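Local coordinates for protein phosphotransferase ChpT (Brucella abortus, PDB 4QPK), which works as a dimeric histidine phosphotransferase in a phosphorelay that controls growth, division and survival of the bacterium inside host cells, at residues R90-R95 and E124-E129; S166-R170 and V181-K185; T40-L46 and V213-Y217. All blocks are in the same frame, centred on the assembly; numbering follows the deposited sequence.

Contact 1: R90-R95 and E124-E129; sequences RNASAR and EYFRNE. With NA (sodium ion), chain E; GOL (glycerol), chain F.
Arg90 takes hold of Glu124 side-on with two nitrogens: its NE lies 2.6 Å from Glu124 OE2 and its NH2 lies 3.0 Å from Glu124 OE1. Both bonds are nearly straight and both use syn lone pairs, with guanidinium and carboxylate almost coplanar. Arg90 gets there fully extended, CG trans to the backbone N (chi1 -175°), whereas Glu124 bends at chi2 to offer its carboxylate. Over one face of the Arg90 guanidinium lies that of Arg127, stacked at 9° with centres 4.0 Å apart; the Glu124 carboxylate probably eases the meeting of like charges. Glu124 OE2 also accepts from a water that donates to Arg90 O, and it is a ligand of the sodium ion, as is Glu124 O.

This is a junction between domains. Residues 90-95 belong to the second helix of the DHp hairpin, and 124-129 lie on helix 115-126 and the type I turn from Phe126 to Glu129, in the part resembling a kinase catalytic domain.

Within that turn Asn128 faces the DHp helix. Its amide stacks loosely on that of Asn91, and its ND2 sits 3.6 Å from Ala94 CB. Asn128 ND2 is modelled 2.2 Å from the sodium, a short distance for an amide nitrogen, so the ion or the amide orientation is doubtful.

Arg95 works differently from Arg90. Its NH2 bonds to Glu129 OE2 at 2.8 Å and its NH1 bonds weakly to that same oxygen, the carboxylate standing at 85° to the guanidinium. Arg95 NE donates to Asn91 OD1 at 2.8 Å, in the amide plane, which helps to fix the rotation of the guanidinium. The other oxygen of Glu129 is held by Asn158 of helix 144-160.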
loop_
_atom_site.group_PDB
_atom_site.type_symbol
_atom_site.label_atom_id
_atom_site.label_comp_id
_atom_site.label_asym_id
_atom_site.label_seq_id
_atom_site.Cartn_x
_atom_site.Cartn_y
_atom_site.Cartn_z
ATOM N N ARG B 90 9.718 12.002 8.075
ATOM C CA ARG B 90 10.852 11.183 7.629
ATOM C C ARG B 90 10.579 9.698 7.866
ATOM O O ARG B 90 10.898 8.857 7.023
ATOM C CB ARG B 90 12.148 11.604 8.326
ATOM C CG ARG B 90 13.360 10.860 7.792
ATOM C CD ARG B 90 14.674 11.365 8.377
ATOM N NE ARG B 90 15.790 10.607 7.815
ATOM C CZ ARG B 90 17.073 10.849 8.059
ATOM N NH1 ARG B 90 17.428 11.856 8.849
ATOM N NH2 ARG B 90 18.005 10.091 7.489
ATOM N N ASN B 91 9.978 9.391 9.009
ATOM C CA ASN B 91 9.564 8.030 9.347
ATOM C C ASN B 91 8.559 7.482 8.328
ATOM O O ASN B 91 8.758 6.419 7.757
ATOM C CB ASN B 91 8.975 8.041 10.761
ATOM C CG ASN B 91 8.628 6.667 11.283
ATOM O OD1 ASN B 91 8.063 5.835 10.576
ATOM N ND2 ASN B 91 8.928 6.436 12.558
ATOM N N ALA B 92 7.505 8.242 8.065
ATOM C CA ALA B 92 6.483 7.827 7.105
ATOM C C ALA B 92 7.097 7.599 5.717
ATOM O O ALA B 92 6.817 6.588 5.055
ATOM C CB ALA B 92 5.376 8.878 7.034
ATOM N N SER B 93 7.959 8.529 5.309
ATOM C CA SER B 93 8.616 8.441 3.998
ATOM C C SER B 93 9.458 7.177 3.910
ATOM O O SER B 93 9.404 6.454 2.909
ATOM C CB SER B 93 9.499 9.672 3.748
ATOM O OG SER B 93 10.030 9.667 2.420
ATOM N N ALA B 94 10.224 6.902 4.966
ATOM C CA ALA B 94 11.104 5.733 4.969
ATOM C C ALA B 94 10.288 4.456 4.853
ATOM O O ALA B 94 10.668 3.538 4.143
ATOM C CB ALA B 94 11.977 5.700 6.226
ATOM N N ARG B 95 9.149 4.403 5.535
ATOM C CA ARG B 95 8.334 3.200 5.486
ATOM C C ARG B 95 7.700 3.018 4.097
ATOM O O ARG B 95 7.646 1.906 3.585
ATOM C CB ARG B 95 7.268 3.236 6.587
ATOM C CG ARG B 95 7.902 3.071 7.950
ATOM C CD ARG B 95 6.915 3.048 9.098
ATOM N NE ARG B 95 7.675 3.068 10.338
ATOM C CZ ARG B 95 8.255 1.994 10.865
ATOM N NH1 ARG B 95 8.138 0.820 10.271
ATOM N NH2 ARG B 95 8.960 2.095 11.980
ATOM N N GLU B 124 17.639 3.497 5.356
ATOM C CA GLU B 124 16.792 4.582 5.840
ATOM C C GLU B 124 15.655 4.032 6.724
ATOM O O GLU B 124 15.278 4.641 7.738
ATOM C CB GLU B 124 16.236 5.373 4.646
ATOM C CG GLU B 124 15.326 6.552 4.963
ATOM C CD GLU B 124 15.995 7.634 5.795
ATOM O OE1 GLU B 124 17.253 7.673 5.869
ATOM O OE2 GLU B 124 15.250 8.488 6.331
ATOM N N TYR B 125 15.110 2.882 6.339
ATOM C CA TYR B 125 14.062 2.238 7.117
ATOM C C TYR B 125 14.564 1.940 8.531
ATOM O O TYR B 125 13.884 2.236 9.511
ATOM C CB TYR B 125 13.596 0.946 6.430
ATOM C CG TYR B 125 12.499 0.185 7.147
ATOM C CD1 TYR B 125 11.168 0.499 6.942
ATOM C CD2 TYR B 125 12.804 -0.860 8.009
ATOM C CE1 TYR B 125 10.163 -0.202 7.582
ATOM C CE2 TYR B 125 11.801 -1.565 8.663
ATOM C CZ TYR B 125 10.483 -1.232 8.440
ATOM O OH TYR B 125 9.476 -1.934 9.078
ATOM N N PHE B 126 15.757 1.361 8.637
ATOM C CA PHE B 126 16.232 0.929 9.956
ATOM C C PHE B 126 16.721 2.071 10.830
ATOM O O PHE B 126 16.966 1.882 12.016
ATOM C CB PHE B 126 17.301 -0.156 9.826
ATOM C CG PHE B 126 16.717 -1.519 9.702
ATOM C CD1 PHE B 126 16.346 -2.021 8.470
ATOM C CD2 PHE B 126 16.471 -2.285 10.844
ATOM C CE1 PHE B 126 15.768 -3.282 8.359
ATOM C CE2 PHE B 126 15.895 -3.546 10.746
ATOM C CZ PHE B 126 15.540 -4.045 9.496
ATOM N N ARG B 127 16.847 3.257 10.251
ATOM C CA ARG B 127 17.009 4.460 11.064
ATOM C C ARG B 127 15.824 4.614 12.029
ATOM O O ARG B 127 15.971 5.178 13.118
ATOM C CB ARG B 127 17.117 5.690 10.178
ATOM C CG ARG B 127 18.450 5.858 9.507
ATOM C CD ARG B 127 18.597 7.277 8.997
ATOM N NE ARG B 127 18.366 8.264 10.045
ATOM C CZ ARG B 127 19.333 8.891 10.712
ATOM N NH1 ARG B 127 20.608 8.637 10.437
ATOM N NH2 ARG B 127 19.029 9.779 11.651
ATOM N N ASN B 128 14.652 4.115 11.632
ATOM C CA ASN B 128 13.461 4.133 12.483
ATOM C C ASN B 128 13.132 2.788 13.121
ATOM O O ASN B 128 11.972 2.513 13.435
ATOM C CB ASN B 128 12.243 4.616 11.704
ATOM C CG ASN B 128 12.472 5.956 11.048
ATOM O OD1 ASN B 128 12.482 6.993 11.707
ATOM N ND2 ASN B 128 12.637 5.942 9.739
ATOM N N GLU B 129 14.125 1.919 13.239
ATOM C CA GLU B 129 13.931 0.663 13.949
ATOM C C GLU B 129 14.999 0.519 15.034
ATOM O O GLU B 129 15.994 1.244 15.034
ATOM C CB GLU B 129 13.968 -0.534 12.999
ATOM C CG GLU B 129 12.823 -0.558 11.996
ATOM C CD GLU B 129 11.469 -0.834 12.639
ATOM O OE1 GLU B 129 11.392 -1.665 13.568
ATOM O OE2 GLU B 129 10.470 -0.228 12.192
HETATM NA NA NA E . 14.149 7.192 8.767
HETATM C C1 GOL F . 5.298 -1.028 5.356
HETATM O O1 GOL F . 4.586 -2.174 5.767
HETATM C C2 GOL F . 6.758 -1.226 5.727
HETATM O O2 GOL F . 7.590 -0.357 4.995
HETATM C C3 GOL F . 6.924 -0.900 7.201
HETATM O O3 GOL F . 7.217 -2.099 7.871
HETATM O O HOH W 1 12.885 9.067 5.061
#

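Contact 2: S166-R170 and V181-K185; sequences SLAVR and VITVK
Val181 covers one face of the Arg170 guanidinium, with Val181 CB 4.1 Å above the plane and offset toward the rim, and Val181 CG1 3.8 Å from Arg170 NH2. At the edge, in plane, a water accepts a weak bond from Arg170 NH1, while Glu172 of the same strand takes NE in a salt bridge. A bend at chi3 (-42°) lays the guanidinium over Val181, the two side chains running side by side in the same direction.

That water also bonds to Thr183 OG1. A second water joins Thr183 OG1 to Ala168 O, to which it donates at 3.0 Å, and a third donates to Thr183 O and, in one of two conformers of Ser166, also bonds to its OG. The face carrying Ser166, Ala168, Arg170, Thr183 and Lys185 is thus partly hydrated, although Val181 on it is buried. The ammonium group of Lys185 leads away to a salt bridge with Asp237.

On the reverse face the chemistry is purely apolar. Leu167 lies alongside Val184, both pointing the same way, with Leu167 CG 3.7 Å from Val184 CG1. Leu167 CD2 meets Ile182 CG2 at 4.2 Å. Helix 144-160 packs on this side, where Val169 and Ile182 both reach Leu154.

Between the faces, three hydrogen-bonded pairs supply six backbone bonds. The straightest runs from Thr183 N to Ala168 O (2.9 Å, 174°). In the non-hydrogen-bonded pairs, Leu167 with Val184 and Val169 with Ile182, CA-H groups point at carbonyl oxygens instead, as from Val184 CA to Ser166 O at 3.3 Å.

The arrangement is an antiparallel beta hairpin in the mixed sheet of the C-terminal domain, an alpha/beta layered fold like the catalytic domain of histidine kinases, here without the regions needed to bind ATP.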
loop_
_atom_site.group_PDB
_atom_site.type_symbol
_atom_site.label_atom_id
_atom_site.label_comp_id
_atom_site.label_asym_id
_atom_site.label_seq_id
_atom_site.Cartn_x
_atom_site.Cartn_y
_atom_site.Cartn_z
ATOM N N SER B 166 21.296 -6.131 17.016
ATOM C CA SER B 166 21.890 -5.853 15.722
ATOM C C SER B 166 21.296 -6.748 14.642
ATOM O O SER B 166 20.953 -7.907 14.887
ATOM C CB SER B 166 23.407 -6.037 15.786
ATOM O OG SER B 166 23.731 -7.364 16.162
ATOM N N LEU B 167 21.156 -6.182 13.449
ATOM C CA LEU B 167 20.721 -6.928 12.285
ATOM C C LEU B 167 21.754 -6.659 11.205
ATOM O O LEU B 167 21.974 -5.511 10.808
ATOM C CB LEU B 167 19.298 -6.524 11.838
ATOM C CG LEU B 167 18.670 -7.391 10.733
ATOM C CD1 LEU B 167 17.144 -7.274 10.793
ATOM C CD2 LEU B 167 19.153 -7.029 9.326
ATOM N N ALA B 168 22.410 -7.718 10.748
ATOM C CA ALA B 168 23.483 -7.592 9.767
ATOM C C ALA B 168 23.131 -8.382 8.520
ATOM O O ALA B 168 22.770 -9.557 8.598
ATOM C CB ALA B 168 24.811 -8.086 10.345
ATOM N N VAL B 169 23.251 -7.722 7.378
ATOM C CA VAL B 169 22.980 -8.325 6.079
ATOM C C VAL B 169 24.262 -8.605 5.326
ATOM O O VAL B 169 25.130 -7.732 5.252
ATOM C CB VAL B 169 22.114 -7.386 5.216
ATOM C CG1 VAL B 169 21.699 -8.094 3.924
ATOM C CG2 VAL B 169 20.914 -6.946 5.991
ATOM N N ARG B 170 24.395 -9.811 4.776
ATOM C CA ARG B 170 25.466 -10.095 3.816
ATOM C C ARG B 170 24.933 -10.687 2.528
ATOM O O ARG B 170 24.178 -11.664 2.544
ATOM C CB ARG B 170 26.513 -11.061 4.400
ATOM C CG ARG B 170 27.192 -10.561 5.637
ATOM C CD ARG B 170 28.467 -11.334 5.929
ATOM N NE ARG B 170 28.308 -12.768 5.711
ATOM C CZ ARG B 170 27.971 -13.645 6.654
ATOM N NH1 ARG B 170 27.721 -13.236 7.893
ATOM N NH2 ARG B 170 27.867 -14.935 6.352
ATOM N N VAL B 181 22.312 -13.591 3.637
ATOM C CA VAL B 181 22.506 -13.983 5.020
ATOM C C VAL B 181 22.100 -12.846 5.938
ATOM O O VAL B 181 22.668 -11.756 5.883
ATOM C CB VAL B 181 23.967 -14.386 5.292
ATOM C CG1 VAL B 181 24.080 -14.994 6.680
ATOM C CG2 VAL B 181 24.443 -15.378 4.217
ATOM N N ILE B 182 21.107 -13.108 6.777
ATOM C CA ILE B 182 20.621 -12.120 7.728
ATOM C C ILE B 182 20.880 -12.651 9.129
ATOM O O ILE B 182 20.314 -13.675 9.531
ATOM C CB ILE B 182 19.115 -11.828 7.527
ATOM C CG1 ILE B 182 18.910 -10.926 6.308
ATOM C CG2 ILE B 182 18.537 -11.105 8.723
ATOM C CD1 ILE B 182 18.995 -11.640 4.974
ATOM N N THR B 183 21.753 -11.963 9.855
ATOM C CA THR B 183 22.165 -12.404 11.182
ATOM C C THR B 183 21.704 -11.428 12.256
ATOM O O THR B 183 22.034 -10.240 12.204
ATOM C CB THR B 183 23.700 -12.557 11.268
ATOM O OG1 THR B 183 24.158 -13.404 10.209
ATOM C CG2 THR B 183 24.083 -13.177 12.612
ATOM N N VAL B 184 20.928 -11.921 13.215
ATOM C CA VAL B 184 20.456 -11.068 14.298
ATOM C C VAL B 184 20.950 -11.518 15.675
ATOM O O VAL B 184 21.079 -12.711 15.963
ATOM C CB VAL B 184 18.908 -10.965 14.319
ATOM C CG1 VAL B 184 18.415 -10.241 13.065
ATOM C CG2 VAL B 184 18.261 -12.340 14.432
ATOM N N LYS B 185 21.253 -10.518 16.493
ATOM C CA LYS B 185 21.685 -10.688 17.882
ATOM C C LYS B 185 20.987 -9.663 18.737
ATOM O O LYS B 185 20.806 -8.530 18.309
ATOM C CB LYS B 185 23.200 -10.533 18.000
ATOM C CG LYS B 185 23.899 -11.744 17.511
ATOM C CD LYS B 185 25.263 -11.500 16.935
ATOM C CE LYS B 185 25.711 -12.844 16.415
ATOM N NZ LYS B 185 26.681 -12.964 15.358
HETATM O O HOH W 2 23.955 -9.461 14.008
HETATM O O HOH W 3 24.711 -11.821 8.109
HETATM O O HOH W 4 26.265 -14.990 10.387
#

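Contact 3: T40-L46 and V213-Y217; sequences TLSALDL and VQPYY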
loop_
_atom_site.group_PDB
_atom_site.type_symbol
_atom_site.label_atom_id
_atom_site.label_comp_id
_atom_site.label_asym_id
_atom_site.label_seq_id
_atom_site.Cartn_x
_atom_site.Cartn_y
_atom_site.Cartn_z
ATOM N N THR B 40 -2.780 -21.224 0.672
ATOM C CA THR B 40 -2.625 -20.236 -0.381
ATOM C C THR B 40 -3.712 -19.165 -0.305
ATOM O O THR B 40 -4.874 -19.440 -0.001
ATOM C CB THR B 40 -2.619 -20.903 -1.783
ATOM O OG1 THR B 40 -2.157 -19.959 -2.758
ATOM C CG2 THR B 40 -4.002 -21.388 -2.174
ATOM N N LEU B 41 -3.319 -17.930 -0.578
ATOM C CA LEU B 41 -4.264 -16.820 -0.593
ATOM C C LEU B 41 -4.606 -16.484 -2.018
ATOM O O LEU B 41 -3.750 -16.562 -2.907
ATOM C CB LEU B 41 -3.709 -15.572 0.112
ATOM C CG LEU B 41 -3.679 -15.433 1.637
ATOM C CD1 LEU B 41 -3.210 -16.698 2.347
ATOM C CD2 LEU B 41 -2.811 -14.228 2.028
ATOM N N SER B 42 -5.869 -16.120 -2.235
ATOM C CA SER B 42 -6.303 -15.618 -3.531
ATOM C C SER B 42 -5.570 -14.331 -3.825
ATOM O O SER B 42 -5.054 -13.684 -2.904
ATOM C CB SER B 42 -7.814 -15.369 -3.555
ATOM O OG SER B 42 -8.167 -14.304 -2.683
ATOM N N ALA B 43 -5.549 -13.946 -5.095
ATOM C CA ALA B 43 -4.940 -12.695 -5.508
ATOM C C ALA B 43 -5.585 -11.523 -4.770
ATOM O O ALA B 43 -4.888 -10.652 -4.255
ATOM C CB ALA B 43 -5.058 -12.513 -7.007
ATOM N N LEU B 44 -6.913 -11.517 -4.703
ATOM C CA LEU B 44 -7.628 -10.447 -4.002
ATOM C C LEU B 44 -7.270 -10.357 -2.517
ATOM O O LEU B 44 -7.084 -9.260 -1.978
ATOM C CB LEU B 44 -9.137 -10.632 -4.151
ATOM C CG LEU B 44 -9.681 -10.296 -5.542
ATOM C CD1 LEU B 44 -11.176 -10.628 -5.572
ATOM C CD2 LEU B 44 -9.444 -8.830 -5.877
ATOM N N ASP B 45 -7.188 -11.503 -1.851
ATOM C CA ASP B 45 -6.902 -11.501 -0.428
ATOM C C ASP B 45 -5.448 -11.149 -0.127
ATOM O O ASP B 45 -5.177 -10.469 0.864
ATOM C CB ASP B 45 -7.270 -12.843 0.193
ATOM C CG ASP B 45 -8.776 -13.021 0.326
ATOM O OD1 ASP B 45 -9.224 -14.161 0.549
ATOM O OD2 ASP B 45 -9.507 -12.012 0.201
ATOM N N LEU B 46 -4.511 -11.597 -0.961
ATOM C CA LEU B 46 -3.112 -11.234 -0.733
ATOM C C LEU B 46 -2.905 -9.731 -0.914
ATOM O O LEU B 46 -2.276 -9.082 -0.076
ATOM C CB LEU B 46 -2.175 -12.011 -1.670
ATOM C CG LEU B 46 -0.692 -11.608 -1.651
ATOM C CD1 LEU B 46 -0.054 -11.863 -0.272
ATOM C CD2 LEU B 46 0.068 -12.359 -2.756
ATOM N N VAL B 213 0.504 -11.823 7.128
ATOM C CA VAL B 213 0.671 -11.823 5.676
ATOM C C VAL B 213 2.138 -11.629 5.301
ATOM O O VAL B 213 2.573 -12.131 4.281
ATOM C CB VAL B 213 -0.206 -10.736 4.977
ATOM C CG1 VAL B 213 0.235 -9.326 5.320
ATOM C CG2 VAL B 213 -0.218 -10.929 3.453
ATOM N N GLN B 214 2.912 -10.934 6.131
ATOM C CA GLN B 214 4.286 -10.644 5.733
ATOM C C GLN B 214 5.168 -11.908 5.768
ATOM O O GLN B 214 5.908 -12.158 4.819
ATOM C CB GLN B 214 4.878 -9.521 6.602
ATOM C CG GLN B 214 6.186 -8.933 6.059
ATOM C CD GLN B 214 7.384 -9.736 6.473
ATOM O OE1 GLN B 214 7.438 -10.240 7.602
ATOM N NE2 GLN B 214 8.366 -9.849 5.583
ATOM N N PRO B 215 5.093 -12.718 6.850
ATOM C CA PRO B 215 5.840 -13.986 6.751
ATOM C C PRO B 215 5.320 -14.926 5.658
ATOM O O PRO B 215 6.125 -15.602 5.012
ATOM C CB PRO B 215 5.664 -14.616 8.142
ATOM C CG PRO B 215 4.617 -13.812 8.837
ATOM C CD PRO B 215 4.673 -12.443 8.233
ATOM N N TYR B 216 4.006 -14.949 5.438
ATOM C CA TYR B 216 3.445 -15.727 4.342
ATOM C C TYR B 216 4.044 -15.274 3.020
ATOM O O TYR B 216 4.525 -16.077 2.216
ATOM C CB TYR B 216 1.914 -15.593 4.324
ATOM C CG TYR B 216 1.292 -16.149 3.066
ATOM C CD1 TYR B 216 1.006 -17.500 2.939
ATOM C CD2 TYR B 216 1.024 -15.316 1.987
ATOM C CE1 TYR B 216 0.447 -18.001 1.770
ATOM C CE2 TYR B 216 0.476 -15.808 0.816
ATOM C CZ TYR B 216 0.187 -17.145 0.713
ATOM O OH TYR B 216 -0.361 -17.619 -0.465
ATOM N N TYR B 217 4.046 -13.960 2.818
ATOM C CA TYR B 217 4.549 -13.357 1.590
ATOM C C TYR B 217 6.031 -13.652 1.366
ATOM O O TYR B 217 6.475 -13.892 0.228
ATOM C CB TYR B 217 4.305 -11.846 1.646
ATOM C CG TYR B 217 4.658 -11.067 0.386
ATOM C CD1 TYR B 217 4.038 -11.329 -0.825
ATOM C CD2 TYR B 217 5.588 -10.031 0.435
ATOM C CE1 TYR B 217 4.356 -10.599 -1.962
ATOM C CE2 TYR B 217 5.911 -9.298 -0.699
ATOM C CZ TYR B 217 5.289 -9.582 -1.893
ATOM O OH TYR B 217 5.619 -8.841 -3.008
#
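Leu41 turns CG trans to its carbonyl carbon (chi1 -78°), while Tyr216 has CG trans to its backbone N (chi1 169°), and the two side chains slide past each other in opposite directions. Leu41 CD1 therefore sits over a face of the ring, 4.0 Å from the Tyr216 centroid in a CH-pi contact, and Leu41 CD2 lies 3.8 Å from Tyr216 CE2. Beyond the ring, Tyr216 OH accepts from Leu41 N at 3.0 Å (159°), tying the phenol to the backbone just ahead of a helix.

That helix is the first of the DHp hairpin. Ser42 is its N-cap, its OG accepting from Asp45 N. The partner, helix 213-225, belongs to the catalytic-like C-terminal domain, so the contact packs one domain against the other.

One turn into the DHp helix, Leu46 extends its CD1 to three residues: it lies 3.8 Å from Val213 CG2, approaches the Tyr216 ring at its edge and touches Tyr217. Leu46 crosses Val213 at about a right angle. On the dimer side, Leu46 packs on Ala43 of the second subunit and Tyr217 on Leu44 of that subunit, while the Tyr217 hydroxyl bonds to Lys148.

Overall arrangement
Contacts 1 and 3 both join the DHp hairpin to the C-terminal domain, through different elements: helix 78-102 in contact 1, the start of helix 43-74 in contact 3. Their centres lie about 24 Å apart on opposite sides of the chain's centre, and both reach the second subunit. Contact 3 is the buried one, mostly hydrocarbon and aromatic with a single hydrogen bond; contact 1 is partly buried and held mainly by salt bridges, with a modelled sodium ion beside them. Contact 2 stays within the C-terminal domain and relies on backbone pairing, with one apolar and one partly hydrated face. Phe126 of contact 1 packs against Leu167 of contact 2, whereas contacts 2 and 3 do not touch.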